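Long-range contact in transcription regulator AcaB (Escherichia coli, PDB 6N8B), which probably regulates transcription of plasmid genes and has a crucial role in conjugation of IncC plasmids: residues Leu126-Asp138 with Arg151-Leu165. Sequence-based numbering, arbitrary orientation.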
loop_
_atom_site.group_PDB
_atom_site.type_symbol
_atom_site.label_atom_id
_atom_site.label_comp_id
_atom_site.label_asym_id
_atom_site.label_seq_id
_atom_site.Cartn_x
_atom_site.Cartn_y
_atom_site.Cartn_z
ATOM N N LEU A 126 -4.890 3.394 -2.236
ATOM C CA LEU A 126 -4.019 4.157 -1.345
ATOM C C LEU A 126 -2.928 4.885 -2.119
ATOM O O LEU A 126 -2.572 6.022 -1.785
ATOM C CB LEU A 126 -3.399 3.240 -0.291
ATOM C CG LEU A 126 -4.364 2.780 0.799
ATOM C CD1 LEU A 126 -3.632 1.998 1.865
ATOM C CD2 LEU A 126 -5.055 3.981 1.399
ATOM N N ILE A 127 -2.368 4.236 -3.140
ATOM C CA ILE A 127 -1.319 4.869 -3.931
ATOM C C ILE A 127 -1.868 6.092 -4.653
ATOM O O ILE A 127 -1.180 7.111 -4.794
ATOM C CB ILE A 127 -0.713 3.848 -4.910
ATOM C CG1 ILE A 127 -0.131 2.666 -4.132
ATOM C CG2 ILE A 127 0.340 4.504 -5.798
ATOM C CD1 ILE A 127 0.848 1.838 -4.918
ATOM N N ARG A 128 -3.123 6.020 -5.100
ATOM C CA ARG A 128 -3.740 7.168 -5.754
ATOM C C ARG A 128 -3.911 8.325 -4.777
ATOM O O ARG A 128 -3.612 9.479 -5.106
ATOM C CB ARG A 128 -5.084 6.768 -6.367
ATOM C CG ARG A 128 -6.102 7.901 -6.487
ATOM C CD ARG A 128 -5.652 8.971 -7.476
ATOM N NE ARG A 128 -5.147 8.422 -8.726
ATOM C CZ ARG A 128 -5.886 8.266 -9.820
ATOM N NH1 ARG A 128 -7.172 8.598 -9.814
ATOM N NH2 ARG A 128 -5.339 7.768 -10.925
ATOM N N LYS A 129 -4.407 8.040 -3.572
ATOM C CA LYS A 129 -4.588 9.118 -2.607
ATOM C C LYS A 129 -3.256 9.704 -2.165
ATOM O O LYS A 129 -3.191 10.881 -1.798
ATOM C CB LYS A 129 -5.416 8.637 -1.415
ATOM C CG LYS A 129 -6.528 7.707 -1.833
ATOM C CD LYS A 129 -7.794 7.922 -1.028
ATOM C CE LYS A 129 -7.625 7.561 0.424
ATOM N NZ LYS A 129 -8.949 7.190 1.006
ATOM N N LEU A 130 -2.182 8.917 -2.225
ATOM C CA LEU A 130 -0.855 9.478 -2.011
ATOM C C LEU A 130 -0.452 10.365 -3.183
ATOM O O LEU A 130 0.122 11.443 -2.985
ATOM C CB LEU A 130 0.154 8.348 -1.802
ATOM C CG LEU A 130 1.644 8.655 -1.927
ATOM C CD1 LEU A 130 2.110 9.358 -0.683
ATOM C CD2 LEU A 130 2.452 7.392 -2.145
ATOM N N ASP A 131 -0.749 9.932 -4.411
ATOM C CA ASP A 131 -0.479 10.769 -5.576
ATOM C C ASP A 131 -1.178 12.117 -5.449
ATOM O O ASP A 131 -0.578 13.168 -5.706
ATOM C CB ASP A 131 -0.926 10.044 -6.848
ATOM C CG ASP A 131 -0.231 10.562 -8.093
ATOM O OD1 ASP A 131 0.877 11.122 -7.969
ATOM O OD2 ASP A 131 -0.788 10.403 -9.201
ATOM N N THR A 132 -2.441 12.106 -5.020
ATOM C CA THR A 132 -3.165 13.357 -4.828
ATOM C C THR A 132 -2.533 14.192 -3.722
ATOM O O THR A 132 -2.347 15.404 -3.883
ATOM C CB THR A 132 -4.634 13.067 -4.510
ATOM O OG1 THR A 132 -5.271 12.506 -5.664
ATOM C CG2 THR A 132 -5.363 14.344 -4.103
ATOM N N LEU A 133 -2.182 13.556 -2.599
ATOM C CA LEU A 133 -1.569 14.287 -1.496
ATOM C C LEU A 133 -0.264 14.945 -1.927
ATOM O O LEU A 133 0.010 16.093 -1.560
ATOM C CB LEU A 133 -1.329 13.346 -0.318
ATOM C CG LEU A 133 -0.952 14.052 0.983
ATOM C CD1 LEU A 133 -2.083 14.986 1.377
ATOM C CD2 LEU A 133 -0.674 13.050 2.085
ATOM N N MET A 134 0.544 14.242 -2.725
ATOM C CA MET A 134 1.764 14.847 -3.247
ATOM C C MET A 134 1.442 16.009 -4.173
ATOM O O MET A 134 2.130 17.036 -4.155
ATOM C CB MET A 134 2.613 13.801 -3.966
ATOM C CG MET A 134 3.062 12.651 -3.089
ATOM S SD MET A 134 3.969 13.234 -1.639
ATOM C CE MET A 134 2.746 13.007 -0.347
ATOM N N GLY A 135 0.398 15.864 -4.990
ATOM C CA GLY A 135 -0.032 16.970 -5.827
ATOM C C GLY A 135 -0.410 18.197 -5.021
ATOM O O GLY A 135 -0.143 19.329 -5.432
ATOM N N ILE A 136 -1.041 17.993 -3.862
ATOM C CA ILE A 136 -1.403 19.127 -3.014
ATOM C C ILE A 136 -0.154 19.760 -2.422
ATOM O O ILE A 136 0.037 20.980 -2.488
ATOM C CB ILE A 136 -2.387 18.693 -1.913
ATOM C CG1 ILE A 136 -3.705 18.214 -2.521
ATOM C CG2 ILE A 136 -2.652 19.846 -0.962
ATOM C CD1 ILE A 136 -4.637 17.582 -1.530
ATOM N N VAL A 137 0.714 18.934 -1.836
ATOM C CA VAL A 137 1.967 19.426 -1.273
ATOM C C VAL A 137 2.784 20.153 -2.334
ATOM O O VAL A 137 3.417 21.179 -2.055
ATOM C CB VAL A 137 2.755 18.262 -0.642
ATOM C CG1 VAL A 137 4.088 18.750 -0.093
ATOM C CG2 VAL A 137 1.936 17.611 0.460
ATOM N N ASP A 138 2.775 19.644 -3.568
ATOM C CA ASP A 138 3.608 20.237 -4.611
ATOM C C ASP A 138 3.165 21.651 -4.971
ATOM O O ASP A 138 4.012 22.518 -5.214
ATOM C CB ASP A 138 3.621 19.336 -5.845
ATOM C CG ASP A 138 4.577 18.170 -5.694
ATOM O OD1 ASP A 138 5.464 18.241 -4.814
ATOM O OD2 ASP A 138 4.446 17.185 -6.449
ATOM N N ARG A 151 7.927 20.025 2.359
ATOM C CA ARG A 151 7.624 19.177 1.214
ATOM C C ARG A 151 8.325 17.827 1.333
ATOM O O ARG A 151 7.683 16.774 1.241
ATOM C CB ARG A 151 8.017 19.870 -0.085
ATOM C CG ARG A 151 7.754 19.003 -1.285
ATOM C CD ARG A 151 8.114 19.694 -2.562
ATOM N NE ARG A 151 7.891 18.819 -3.702
ATOM C CZ ARG A 151 8.856 18.144 -4.316
ATOM N NH1 ARG A 151 10.109 18.260 -3.906
ATOM N NH2 ARG A 151 8.568 17.363 -5.345
ATOM N N THR A 152 9.641 17.829 1.578
ATOM C CA THR A 152 10.353 16.552 1.601
ATOM C C THR A 152 9.981 15.703 2.814
ATOM O O THR A 152 10.089 14.476 2.749
ATOM C CB THR A 152 11.871 16.748 1.511
ATOM O OG1 THR A 152 12.411 17.081 2.792
ATOM C CG2 THR A 152 12.226 17.832 0.489
ATOM N N ASP A 153 9.534 16.306 3.918
ATOM C CA ASP A 153 9.043 15.491 5.030
ATOM C C ASP A 153 7.687 14.879 4.723
ATOM O O ASP A 153 7.422 13.725 5.080
ATOM C CB ASP A 153 8.960 16.319 6.303
ATOM C CG ASP A 153 10.299 16.800 6.775
ATOM O OD1 ASP A 153 11.305 16.627 6.049
ATOM O OD2 ASP A 153 10.322 17.382 7.881
ATOM N N ALA A 154 6.816 15.634 4.056
ATOM C CA ALA A 154 5.589 15.042 3.550
ATOM C C ALA A 154 5.911 13.900 2.599
ATOM O O ALA A 154 5.449 12.770 2.791
ATOM C CB ALA A 154 4.737 16.108 2.864
ATOM N N THR A 155 6.756 14.162 1.598
ATOM C CA THR A 155 7.060 13.133 0.609
ATOM C C THR A 155 7.767 11.937 1.234
ATOM O O THR A 155 7.410 10.790 0.951
ATOM C CB THR A 155 7.897 13.705 -0.538
ATOM O OG1 THR A 155 9.211 14.033 -0.074
ATOM C CG2 THR A 155 7.227 14.929 -1.150
ATOM N N TYR A 156 8.754 12.171 2.099
ATOM C CA TYR A 156 9.484 11.037 2.659
ATOM C C TYR A 156 8.617 10.233 3.620
ATOM O O TYR A 156 8.546 9.002 3.521
ATOM C CB TYR A 156 10.766 11.495 3.353
ATOM C CG TYR A 156 11.536 10.339 3.951
ATOM C CD1 TYR A 156 12.235 9.448 3.144
ATOM C CD2 TYR A 156 11.552 10.129 5.325
ATOM C CE1 TYR A 156 12.930 8.382 3.689
ATOM C CE2 TYR A 156 12.246 9.068 5.881
ATOM C CZ TYR A 156 12.934 8.198 5.059
ATOM O OH TYR A 156 13.626 7.141 5.609
ATOM N N GLN A 157 7.941 10.904 4.555
ATOM C CA GLN A 157 7.193 10.161 5.562
ATOM C C GLN A 157 5.969 9.483 4.963
ATOM O O GLN A 157 5.598 8.387 5.399
ATOM C CB GLN A 157 6.785 11.066 6.725
ATOM C CG GLN A 157 7.955 11.631 7.515
ATOM C CD GLN A 157 7.506 12.550 8.635
ATOM O OE1 GLN A 157 6.405 12.398 9.164
ATOM N NE2 GLN A 157 8.348 13.521 8.990
ATOM N N TRP A 158 5.331 10.106 3.967
ATOM C CA TRP A 158 4.185 9.461 3.334
ATOM C C TRP A 158 4.628 8.329 2.417
ATOM O O TRP A 158 3.953 7.297 2.329
ATOM C CB TRP A 158 3.348 10.482 2.567
ATOM C CG TRP A 158 2.479 11.276 3.471
ATOM C CD1 TRP A 158 2.561 12.611 3.729
ATOM C CD2 TRP A 158 1.418 10.770 4.286
ATOM N NE1 TRP A 158 1.599 12.975 4.641
ATOM C CE2 TRP A 158 0.886 11.860 5.000
ATOM C CE3 TRP A 158 0.863 9.500 4.477
ATOM C CZ2 TRP A 158 -0.175 11.722 5.887
ATOM C CZ3 TRP A 158 -0.188 9.365 5.355
ATOM C CH2 TRP A 158 -0.699 10.469 6.051
ATOM N N GLN A 159 5.749 8.509 1.714
ATOM C CA GLN A 159 6.346 7.390 0.995
ATOM C C GLN A 159 6.641 6.246 1.949
ATOM O O GLN A 159 6.282 5.093 1.693
ATOM C CB GLN A 159 7.633 7.829 0.301
ATOM C CG GLN A 159 7.698 7.512 -1.168
ATOM C CD GLN A 159 8.937 8.075 -1.824
ATOM O OE1 GLN A 159 9.363 9.192 -1.522
ATOM N NE2 GLN A 159 9.539 7.295 -2.716
ATOM N N GLN A 160 7.267 6.563 3.080
ATOM C CA GLN A 160 7.622 5.537 4.044
ATOM C C GLN A 160 6.385 4.907 4.666
ATOM O O GLN A 160 6.386 3.706 4.943
ATOM C CB GLN A 160 8.532 6.145 5.112
ATOM C CG GLN A 160 9.198 5.159 6.047
ATOM C CD GLN A 160 9.738 5.840 7.291
ATOM O OE1 GLN A 160 10.951 5.913 7.496
ATOM N NE2 GLN A 160 8.839 6.378 8.109
ATOM N N ARG A 161 5.308 5.681 4.830
ATOM C CA ARG A 161 4.112 5.175 5.498
ATOM C C ARG A 161 3.486 4.013 4.734
ATOM O O ARG A 161 3.090 3.006 5.332
ATOM C CB ARG A 161 3.101 6.305 5.676
ATOM C CG ARG A 161 1.836 5.891 6.388
ATOM C CD ARG A 161 1.915 6.159 7.880
ATOM N NE ARG A 161 0.888 5.412 8.600
ATOM C CZ ARG A 161 -0.349 5.850 8.811
ATOM N NH1 ARG A 161 -0.717 7.042 8.364
ATOM N NH2 ARG A 161 -1.218 5.094 9.471
ATOM N N LEU A 162 3.387 4.130 3.411
ATOM C CA LEU A 162 2.864 3.010 2.640
ATOM C C LEU A 162 3.882 1.887 2.515
ATOM O O LEU A 162 3.491 0.721 2.402
ATOM C CB LEU A 162 2.416 3.463 1.253
ATOM C CG LEU A 162 1.077 4.199 1.208
ATOM C CD1 LEU A 162 1.269 5.706 1.246
ATOM C CD2 LEU A 162 0.279 3.767 -0.013
ATOM N N ILE A 163 5.177 2.210 2.520
ATOM C CA ILE A 163 6.193 1.165 2.431
ATOM C C ILE A 163 6.125 0.238 3.642
ATOM O O ILE A 163 6.166 -0.990 3.500
ATOM C CB ILE A 163 7.592 1.784 2.265
ATOM C CG1 ILE A 163 7.759 2.374 0.861
ATOM C CG2 ILE A 163 8.658 0.737 2.508
ATOM C CD1 ILE A 163 7.691 1.342 -0.264
ATOM N N LYS A 164 6.024 0.799 4.854
ATOM C CA LYS A 164 5.838 -0.076 6.013
ATOM C C LYS A 164 4.468 -0.749 6.013
ATOM O O LYS A 164 4.339 -1.864 6.529
ATOM C CB LYS A 164 6.133 0.651 7.332
ATOM C CG LYS A 164 5.584 2.030 7.522
ATOM C CD LYS A 164 5.270 2.257 8.989
ATOM C CE LYS A 164 6.496 2.766 9.745
ATOM N NZ LYS A 164 6.991 4.122 9.354
ATOM N N LEU A 165 3.438 -0.106 5.457
ATOM C CA LEU A 165 2.175 -0.816 5.272
ATOM C C LEU A 165 2.368 -2.027 4.370
ATOM O O LEU A 165 1.910 -3.132 4.684
ATOM C CB LEU A 165 1.118 0.114 4.686
ATOM C CG LEU A 165 -0.199 -0.614 4.405
ATOM C CD1 LEU A 165 -0.738 -1.269 5.670
ATOM C CD2 LEU A 165 -1.212 0.327 3.801
#
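An antiparallel helical hairpin within the helical bundle brings Leu-133 and Met-134 of helix 118-142 against Trp-158 of helix 148-182, the segment axes 10.1 Å apart and 171° between their directions. CD2 of Leu-133 sits over one indole face, 3.5 Å from the centroid of the five-membered ring and nearly along its normal, a CH-pi contact in which the branched leucine end presents a methyl to the broad indole. The tryptophan is large enough to reach helix 62-96 as well, touching Leu-83 and Ala-86. Met-134, flexible and unbranched, is bent at chi2 (-56°) and again at chi3, which sets SD 3.7 Å from CG2 of Thr-155 and turns CE toward CB of Trp-158. Leu-130 divides its methyls, CD1 lying 3.7 Å from Trp-158 CB and CD2 on Leu-162 CD1. Farther along, CD2 of Leu-162 packs on CB of Leu-126, whose CD1 touches Leu-165 CD2, the latter two side chains meeting at about a right angle. Near the turn, CG2 of compact Val-137 lies on CB of small Ala-154, and CG1 on CA and CG of Arg-151. The extended arginine carries its guanidinium, also in cation-pi contact with Trp-141, to Asp-138. OD2 of this carboxylate is hydrogen-bonded to Tyr-105 OH; OD1 takes the salt bridge, lying in the guanidinium plane and accepting the Arg-151 NE hydrogen bond at 2.7 Å and 168°.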